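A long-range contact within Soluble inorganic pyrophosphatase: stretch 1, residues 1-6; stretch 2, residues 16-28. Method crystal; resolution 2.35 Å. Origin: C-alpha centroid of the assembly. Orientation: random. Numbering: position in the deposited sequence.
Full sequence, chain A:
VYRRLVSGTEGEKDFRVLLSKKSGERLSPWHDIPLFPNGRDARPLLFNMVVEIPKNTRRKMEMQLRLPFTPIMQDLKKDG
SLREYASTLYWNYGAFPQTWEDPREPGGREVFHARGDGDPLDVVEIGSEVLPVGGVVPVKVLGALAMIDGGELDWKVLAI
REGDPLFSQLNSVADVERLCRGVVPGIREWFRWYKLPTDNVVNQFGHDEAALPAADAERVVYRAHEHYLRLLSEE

Stretch 1 1-6: VYRRLV
Stretch 2 16-28: RVLLSKKSGERLS

Four backbone hydrogen bonds fix this contact, joining strand 3-6 to strand 16-20 as antiparallel neighbours, their N-to-C directions 149° apart. Arg3 N donates to Ser20 O (2.6 Å) and Ser20 N returns to Arg3 O (2.8 Å); two residues on, Leu5 N donates to Leu18 O (2.7 Å) and Leu18 N to Leu5 O (2.9 Å). Arg4-Leu19 and Val6-Val17 are the non-hydrogen-bonded pairs, with CA-CA distances of 4.9 and 4.6 Å. The backbones are extended, phi/psi near -100/125 in strand 3-6 and near -115/140 from Val17 to Leu19, with Arg16 and Ser20 more extended at phi -159° and -142°. CA-H...O contacts supplement the hydrogen bonds, the shortest from Leu19 CA to Arg3 O at 3.3 Å.

Beyond the strands, one water bridges the two stretches, donating to Val1 O (2.7 Å) and accepting from Lys22 N (3.2 Å). Stretch 2 then turns: Lys21 N bonds Glu25 O (2.9 Å), and Lys21 NZ forms a salt bridge with Glu25 OE2 (2.8 Å). Gly24, at phi/psi 103/-19, suits this turn because a CB would jam against the preceding carbonyl.

Side chains alternate between the sheet faces. Arg3, Leu5, Leu18 and Ser20 share one. There Arg3 (chi1 m) lays a guanidinium face over Ser20 OG; NH2 lies 3.3 Å from OG, but the angle is too poor for a hydrogen bond. Small Ser20 (p) leaves room for this arm, while Leu5 (m, t) meets Leu18 (m, chi2 146°) CB to CB at 4.2 Å.

On the other face, the aliphatic part of Arg4 (m, t, m) covers buried Leu19 (m, t), CG to CD2 3.8 Å, and beta-branched Val6 and Val17, both t, meet CG2 to CG2 at 4.5 Å. Outward, Tyr2 (m, chi2 -78°) brings CE1 within 4.2 Å of CD1 of buried Leu27 (p, t). Together the stretches bury 761 Å².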

ATOM      1  N   VAL A   1       4.036  32.983   4.188  1.00 50.90           N
ATOM      2  CA  VAL A   1       3.201  32.369   3.160  1.00 52.37           C
ATOM      3  C   VAL A   1       3.913  32.553   1.825  1.00 52.23           C
ATOM      4  O   VAL A   1       4.510  33.597   1.573  1.00 51.84           O
ATOM      5  CB  VAL A   1       1.774  32.961   3.167  1.00 54.17           C
ATOM      6  CG1 VAL A   1       1.788  34.412   2.693  1.00 55.91           C
ATOM      7  CG2 VAL A   1       0.809  32.097   2.337  1.00 53.97           C
ATOM      8  N   TYR A   2       3.882  31.521   0.987  1.00 48.67           N
ATOM      9  CA  TYR A   2       4.567  31.529  -0.297  1.00 47.23           C
ATOM     10  C   TYR A   2       3.554  31.358  -1.420  1.00 48.83           C
ATOM     11  O   TYR A   2       2.509  30.724  -1.242  1.00 49.16           O
ATOM     12  CB  TYR A   2       5.624  30.422  -0.362  1.00 43.45           C
ATOM     13  CG  TYR A   2       6.659  30.529   0.732  1.00 43.69           C
ATOM     14  CD1 TYR A   2       7.695  31.452   0.654  1.00 43.90           C
ATOM     15  CD2 TYR A   2       6.578  29.732   1.865  1.00 42.74           C
ATOM     16  CE1 TYR A   2       8.635  31.555   1.661  1.00 42.07           C
ATOM     17  CE2 TYR A   2       7.510  29.829   2.877  1.00 41.03           C
ATOM     18  CZ  TYR A   2       8.535  30.742   2.771  1.00 40.68           C
ATOM     19  OH  TYR A   2       9.464  30.839   3.780  1.00 41.15           O
ATOM     20  N   ARG A   3       3.865  31.930  -2.580  1.00 52.46           N
ATOM     21  CA  ARG A   3       2.956  31.922  -3.717  1.00 52.65           C
ATOM     22  C   ARG A   3       3.363  30.826  -4.695  1.00 49.55           C
ATOM     23  O   ARG A   3       4.540  30.703  -5.046  1.00 48.68           O
ATOM     24  CB  ARG A   3       2.941  33.282  -4.416  1.00 52.11           C
ATOM     25  CG  ARG A   3       1.953  34.271  -3.815  1.00 57.90           C
ATOM     26  CD  ARG A   3       1.222  35.061  -4.892  1.00 62.52           C
ATOM     27  NE  ARG A   3       1.923  35.031  -6.174  1.00 64.87           N
ATOM     28  CZ  ARG A   3       2.852  35.910  -6.541  1.00 65.42           C
ATOM     29  NH1 ARG A   3       3.203  36.892  -5.722  1.00 65.87           N
ATOM     30  NH2 ARG A   3       3.435  35.803  -7.727  1.00 64.58           N
ATOM     31  N   ARG A   4       2.382  30.038  -5.126  1.00 46.40           N
ATOM     32  CA  ARG A   4       2.591  28.982  -6.109  1.00 45.09           C
ATOM     33  C   ARG A   4       2.298  29.507  -7.509  1.00 46.99           C
ATOM     34  O   ARG A   4       1.195  29.997  -7.780  1.00 47.85           O
ATOM     35  CB  ARG A   4       1.714  27.774  -5.780  1.00 44.42           C
ATOM     36  CG  ARG A   4       2.072  27.113  -4.458  1.00 43.14           C
ATOM     37  CD  ARG A   4       1.222  25.886  -4.183  1.00 39.20           C
ATOM     38  NE  ARG A   4      -0.194  26.147  -4.413  1.00 43.46           N
ATOM     39  CZ  ARG A   4      -1.020  26.593  -3.470  1.00 47.58           C
ATOM     40  NH1 ARG A   4      -0.561  26.827  -2.247  1.00 45.49           N
ATOM     41  NH2 ARG A   4      -2.299  26.812  -3.746  1.00 47.49           N
ATOM     42  N   LEU A   5       3.289  29.409  -8.391  1.00 44.69           N
ATOM     43  CA  LEU A   5       3.139  29.750  -9.803  1.00 45.42           C
ATOM     44  C   LEU A   5       3.018  28.447 -10.584  1.00 44.74           C
ATOM     45  O   LEU A   5       4.009  27.745 -10.803  1.00 45.03           O
ATOM     46  CB  LEU A   5       4.313  30.593 -10.287  1.00 47.28           C
ATOM     47  CG  LEU A   5       4.759  31.720  -9.352  1.00 50.65           C
ATOM     48  CD1 LEU A   5       5.970  32.440  -9.924  1.00 50.54           C
ATOM     49  CD2 LEU A   5       3.616  32.702  -9.095  1.00 53.27           C
ATOM     50  N   VAL A   6       1.803  28.121 -10.993  1.00 44.11           N
ATOM     51  CA  VAL A   6       1.525  26.863 -11.672  1.00 44.25           C
ATOM     52  C   VAL A   6       1.599  27.092 -13.173  1.00 47.82           C
ATOM     53  O   VAL A   6       1.055  28.071 -13.699  1.00 51.51           O
ATOM     54  CB  VAL A   6       0.152  26.308 -11.252  1.00 44.12           C
ATOM     55  CG1 VAL A   6      -0.111  24.973 -11.927  1.00 42.94           C
ATOM     56  CG2 VAL A   6       0.079  26.166  -9.738  1.00 42.31           C
ATOM     57  N   ARG A  16       4.514  22.226 -14.159  1.00 43.94           N
ATOM     58  CA  ARG A  16       5.603  22.709 -13.324  1.00 42.55           C
ATOM     59  C   ARG A  16       5.043  23.689 -12.304  1.00 43.56           C
ATOM     60  O   ARG A  16       4.204  24.529 -12.638  1.00 43.80           O
ATOM     61  CB  ARG A  16       6.684  23.369 -14.193  1.00 43.36           C
ATOM     62  CG  ARG A  16       7.574  24.383 -13.493  1.00 45.84           C
ATOM     63  CD  ARG A  16       8.291  25.269 -14.512  1.00 48.88           C
ATOM     64  NE  ARG A  16       9.097  24.495 -15.455  1.00 54.59           N
ATOM     65  CZ  ARG A  16      10.412  24.627 -15.610  1.00 56.64           C
ATOM     66  NH1 ARG A  16      11.083  25.511 -14.881  1.00 52.98           N
ATOM     67  NH2 ARG A  16      11.059  23.877 -16.495  1.00 56.35           N
ATOM     68  N   VAL A  17       5.510  23.573 -11.064  1.00 40.82           N
ATOM     69  CA  VAL A  17       5.097  24.451  -9.976  1.00 38.57           C
ATOM     70  C   VAL A  17       6.326  25.181  -9.457  1.00 40.77           C
ATOM     71  O   VAL A  17       7.299  24.547  -9.029  1.00 39.13           O
ATOM     72  CB  VAL A  17       4.404  23.676  -8.843  1.00 38.31           C
ATOM     73  CG1 VAL A  17       4.014  24.622  -7.721  1.00 38.50           C
ATOM     74  CG2 VAL A  17       3.184  22.937  -9.372  1.00 38.73           C
ATOM     75  N   LEU A  18       6.276  26.508  -9.495  1.00 41.27           N
ATOM     76  CA  LEU A  18       7.337  27.368  -9.000  1.00 41.76           C
ATOM     77  C   LEU A  18       6.833  28.153  -7.798  1.00 44.23           C
ATOM     78  O   LEU A  18       5.630  28.387  -7.650  1.00 43.99           O
ATOM     79  CB  LEU A  18       7.827  28.327 -10.088  1.00 44.96           C
ATOM     80  CG  LEU A  18       8.576  27.683 -11.255  1.00 44.83           C
ATOM     81  CD1 LEU A  18       8.296  28.424 -12.553  1.00 48.95           C
ATOM     82  CD2 LEU A  18      10.069  27.646 -10.968  1.00 45.45           C
ATOM     83  N   LEU A  19       7.760  28.552  -6.935  1.00 43.50           N
ATOM     84  CA  LEU A  19       7.430  29.263  -5.710  1.00 43.74           C
ATOM     85  C   LEU A  19       7.967  30.685  -5.768  1.00 47.15           C
ATOM     86  O   LEU A  19       9.049  30.932  -6.309  1.00 47.76           O
ATOM     87  CB  LEU A  19       7.999  28.544  -4.485  1.00 43.29           C
ATOM     88  CG  LEU A  19       7.318  27.232  -4.098  1.00 41.82           C
ATOM     89  CD1 LEU A  19       7.706  26.848  -2.688  1.00 41.78           C
ATOM     90  CD2 LEU A  19       5.809  27.356  -4.222  1.00 43.25           C
ATOM     91  N   SER A  20       7.196  31.616  -5.214  1.00 50.25           N
ATOM     92  CA  SER A  20       7.611  33.004  -5.106  1.00 53.76           C
ATOM     93  C   SER A  20       7.137  33.558  -3.772  1.00 54.18           C
ATOM     94  O   SER A  20       6.163  33.070  -3.193  1.00 52.94           O
ATOM     95  CB  SER A  20       7.052  33.858  -6.251  1.00 55.69           C
ATOM     96  OG  SER A  20       5.636  33.866  -6.235  1.00 55.63           O
ATOM     97  N   LYS A  21       7.843  34.575  -3.279  1.00 58.21           N
ATOM     98  CA  LYS A  21       7.355  35.344  -2.142  1.00 59.31           C
ATOM     99  C   LYS A  21       6.096  36.109  -2.538  1.00 61.67           C
ATOM    100  O   LYS A  21       5.609  36.033  -3.671  1.00 60.52           O
ATOM    101  CB  LYS A  21       8.419  36.315  -1.635  1.00 60.37           C
ATOM    102  CG  LYS A  21       9.638  35.682  -0.992  1.00 59.32           C
ATOM    103  CD  LYS A  21      10.800  36.662  -1.028  1.00 62.13           C
ATOM    104  CE  LYS A  21      12.003  36.163  -0.244  1.00 59.84           C
ATOM    105  NZ  LYS A  21      13.092  37.181  -0.196  1.00 58.65           N
ATOM    106  N   LYS A  22       5.563  36.879  -1.592  1.00 64.37           N
ATOM    107  CA  LYS A  22       4.438  37.739  -1.921  1.00 64.38           C
ATOM    108  C   LYS A  22       4.891  39.046  -2.537  1.00 66.74           C
ATOM    109  O   LYS A  22       4.053  39.836  -2.981  1.00 68.70           O
ATOM    110  CB  LYS A  22       3.597  38.020  -0.671  1.00 64.60           C
ATOM    111  CG  LYS A  22       2.654  36.899  -0.284  1.00 65.05           C
ATOM    112  CD  LYS A  22       1.310  37.018  -0.998  1.00 66.18           C
ATOM    113  CE  LYS A  22       0.261  36.141  -0.322  1.00 65.59           C
ATOM    114  NZ  LYS A  22       0.504  34.680  -0.507  1.00 62.96           N
ATOM    115  N   SER A  23       6.204  39.272  -2.584  1.00 64.80           N
ATOM    116  CA  SER A  23       6.780  40.333  -3.393  1.00 65.03           C
ATOM    117  C   SER A  23       6.695  40.036  -4.884  1.00 66.98           C
ATOM    118  O   SER A  23       6.731  40.969  -5.696  1.00 67.72           O
ATOM    119  CB  SER A  23       8.244  40.545  -3.000  1.00 65.87           C
ATOM    120  OG  SER A  23       8.436  40.340  -1.609  1.00 66.55           O
ATOM    121  N   GLY A  24       6.593  38.761  -5.265  1.00 65.87           N
ATOM    122  CA  GLY A  24       6.757  38.343  -6.637  1.00 64.51           C
ATOM    123  C   GLY A  24       8.104  37.712  -6.917  1.00 61.92           C
ATOM    124  O   GLY A  24       8.261  37.036  -7.938  1.00 60.87           O
ATOM    125  N   GLU A  25       9.080  37.948  -6.040  1.00 61.77           N
ATOM    126  CA  GLU A  25      10.405  37.362  -6.177  1.00 62.20           C
ATOM    127  C   GLU A  25      10.331  35.842  -6.201  1.00 58.63           C
ATOM    128  O   GLU A  25       9.786  35.222  -5.290  1.00 56.83           O
ATOM    129  CB  GLU A  25      11.280  37.799  -5.007  1.00 59.72           C
ATOM    130  CG  GLU A  25      12.767  37.709  -5.257  1.00 62.10           C
ATOM    131  CD  GLU A  25      13.579  37.726  -3.972  1.00 63.07           C
ATOM    132  OE1 GLU A  25      14.821  37.636  -4.054  1.00 62.24           O
ATOM    133  OE2 GLU A  25      12.981  37.871  -2.884  1.00 64.25           O
ATOM    134  N   ARG A  26      10.901  35.240  -7.237  1.00 53.36           N
ATOM    135  CA  ARG A  26      10.964  33.789  -7.309  1.00 50.72           C
ATOM    136  C   ARG A  26      11.991  33.255  -6.314  1.00 47.38           C
ATOM    137  O   ARG A  26      12.960  33.930  -5.966  1.00 49.42           O
ATOM    138  CB  ARG A  26      11.321  33.335  -8.729  1.00 50.57           C
ATOM    139  CG  ARG A  26      10.205  33.513  -9.751  1.00 54.18           C
ATOM    140  N   LEU A  27      11.775  32.025  -5.851  1.00 43.54           N
ATOM    141  CA  LEU A  27      12.721  31.424  -4.918  1.00 44.27           C
ATOM    142  C   LEU A  27      12.620  29.905  -4.973  1.00 41.03           C
ATOM    143  O   LEU A  27      11.573  29.344  -5.303  1.00 40.22           O
ATOM    144  CB  LEU A  27      12.497  31.932  -3.486  1.00 43.96           C
ATOM    145  CG  LEU A  27      11.468  31.277  -2.570  1.00 44.95           C
ATOM    146  CD1 LEU A  27      11.751  31.655  -1.124  1.00 45.17           C
ATOM    147  CD2 LEU A  27      10.077  31.714  -2.955  1.00 45.25           C
ATOM    148  N   SER A  28      13.736  29.253  -4.642  1.00 38.00           N
ATOM    149  CA  SER A  28      13.826  27.797  -4.637  1.00 36.59           C
ATOM    150  C   SER A  28      13.218  27.231  -3.358  1.00 35.66           C
ATOM    151  O   SER A  28      13.606  27.642  -2.260  1.00 33.95           O
ATOM    152  CB  SER A  28      15.284  27.357  -4.759  1.00 35.22           C
ATOM    153  OG  SER A  28      15.419  25.957  -4.577  1.00 34.10           O
TER
HETATM  154  O   HOH W   1       6.546  35.238   1.032  1.00 55.66           O